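Side-chain contact in MutS2 protein (Thermus thermophilus, PDB 2ZQE), which carries an Smr endonuclease domain and probably suppresses homologous recombination by cutting DNA: residues A50-L55 with E62-A67. Numbering follows the deposited sequence.
Sequences AIREAL and ESFADA
Phe64 fills the angle between Arg52 and Leu55 where helix 46-57 packs on an outermost strand, 61-66, of the mixed alpha/beta sheet of this Smr domain. The helix and strand segments run nearly antiparallel, at 163°, with axes 9.6 Å apart. Phe64 has its CG wedged between the backbone N and the carbonyl carbon (chi1 66°), and its ring extends to the helix. Leu55 meets it with two atoms: CB approaches CD2 of Phe64 at 3.6 Å, while CD1 lies over one ring face. Leu55 itself is buried and continues inward to Val79, Leu38 and Leu25, which ties the ring to the core. Arg52 runs past the other end of the ring and bends at chi3, bringing a face of its guanidinium against the ring edge: the planes stand 86° apart, and Phe64 CE1 lies 3.6 Å from Arg52 NH1, over that face. An alanine in place of Phe64 would probably open a gap beside Leu55 CB and CD1, which pack on the ring, and let the Arg52 guanidinium swing more freely. Beyond the ring, Arg52 and Asp66 form only a long salt bridge: Asp66 OD2 stands off the guanidinium plane, so only the charges attract; Asp66 pairs more strongly with Arg48. Water links them instead: one molecule accepts from Arg52 NH1 at 2.7 Å and donates to Asp66 OD1 at 2.7 Å.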
# COMPACT_ATOMS: atom_id res chain seq x y z
N ALA A 50 -6.34 -6.54 4.57
CA ALA A 50 -7.37 -5.64 4.06
C ALA A 50 -6.84 -4.80 2.90
O ALA A 50 -7.52 -4.62 1.89
CB ALA A 50 -7.91 -4.74 5.17
N ILE A 51 -5.61 -4.32 3.04
CA ILE A 51 -4.97 -3.55 1.98
C ILE A 51 -4.75 -4.37 0.69
O ILE A 51 -5.08 -3.92 -0.42
CB ILE A 51 -3.66 -2.93 2.47
CG1 ILE A 51 -3.96 -1.84 3.49
CG2 ILE A 51 -2.84 -2.37 1.27
CD1 ILE A 51 -2.75 -1.41 4.32
N ARG A 52 -4.22 -5.58 0.83
CA ARG A 52 -4.00 -6.42 -0.35
C ARG A 52 -5.30 -6.66 -1.10
O ARG A 52 -5.34 -6.55 -2.32
CB ARG A 52 -3.34 -7.74 0.03
CG ARG A 52 -1.87 -7.58 0.42
CD ARG A 52 -1.30 -8.82 1.11
NE ARG A 52 -1.24 -10.02 0.26
CZ ARG A 52 -0.26 -10.30 -0.60
NH1 ARG A 52 0.75 -9.46 -0.79
NH2 ARG A 52 -0.29 -11.43 -1.28
N GLU A 53 -6.38 -6.94 -0.37
CA GLU A 53 -7.67 -7.18 -1.03
C GLU A 53 -8.20 -5.90 -1.74
O GLU A 53 -8.70 -5.95 -2.87
CB GLU A 53 -8.69 -7.77 -0.06
CG GLU A 53 -10.01 -8.18 -0.72
CD GLU A 53 -9.91 -9.34 -1.72
OE1 GLU A 53 -8.87 -10.04 -1.82
OE2 GLU A 53 -10.93 -9.58 -2.42
N ALA A 54 -8.05 -4.75 -1.08
CA ALA A 54 -8.42 -3.48 -1.71
C ALA A 54 -7.63 -3.25 -3.01
O ALA A 54 -8.19 -2.79 -4.04
CB ALA A 54 -8.22 -2.33 -0.75
N LEU A 55 -6.34 -3.59 -2.99
CA LEU A 55 -5.47 -3.38 -4.16
C LEU A 55 -5.87 -4.28 -5.32
O LEU A 55 -5.79 -3.86 -6.47
CB LEU A 55 -4.00 -3.62 -3.79
CG LEU A 55 -3.39 -2.61 -2.81
CD1 LEU A 55 -2.00 -3.07 -2.36
CD2 LEU A 55 -3.33 -1.16 -3.40
N GLU A 62 -1.25 -1.79 -11.04
CA GLU A 62 -0.79 -2.80 -11.98
C GLU A 62 -0.48 -4.11 -11.25
O GLU A 62 -0.96 -5.17 -11.64
CB GLU A 62 0.42 -2.31 -12.75
CG GLU A 62 0.88 -3.31 -13.79
CD GLU A 62 1.89 -2.74 -14.74
OE1 GLU A 62 3.03 -2.47 -14.29
OE2 GLU A 62 1.54 -2.57 -15.93
N SER A 63 0.33 -4.02 -10.20
CA SER A 63 0.64 -5.21 -9.40
C SER A 63 1.08 -4.79 -8.01
O SER A 63 1.34 -3.61 -7.77
CB SER A 63 1.72 -6.05 -10.09
OG SER A 63 2.96 -5.34 -10.18
N PHE A 64 1.10 -5.73 -7.08
CA PHE A 64 1.60 -5.44 -5.74
C PHE A 64 2.20 -6.70 -5.16
O PHE A 64 1.87 -7.81 -5.60
CB PHE A 64 0.48 -4.91 -4.83
CG PHE A 64 -0.58 -5.93 -4.54
CD1 PHE A 64 -0.42 -6.85 -3.50
CD2 PHE A 64 -1.73 -5.99 -5.32
CE1 PHE A 64 -1.40 -7.82 -3.24
CE2 PHE A 64 -2.71 -6.95 -5.07
CZ PHE A 64 -2.54 -7.86 -4.03
N ALA A 65 3.07 -6.53 -4.16
CA ALA A 65 3.73 -7.65 -3.49
C ALA A 65 4.29 -7.18 -2.16
O ALA A 65 4.52 -5.99 -1.98
CB ALA A 65 4.86 -8.18 -4.34
N ASP A 66 4.48 -8.11 -1.23
CA ASP A 66 5.25 -7.80 -0.03
C ASP A 66 6.63 -7.34 -0.44
O ASP A 66 7.21 -7.84 -1.42
CB ASP A 66 5.41 -9.07 0.83
CG ASP A 66 4.11 -9.53 1.41
OD1 ASP A 66 3.45 -8.71 2.09
OD2 ASP A 66 3.76 -10.72 1.21
N ALA A 67 7.16 -6.37 0.31
CA ALA A 67 8.57 -5.99 0.21
C ALA A 67 9.43 -7.21 0.57
O ALA A 67 9.00 -8.08 1.36
CB ALA A 67 8.88 -4.82 1.13
O HOH W 1 1.70 -7.31 0.62
O HOH W 2 3.03 -10.60 -2.17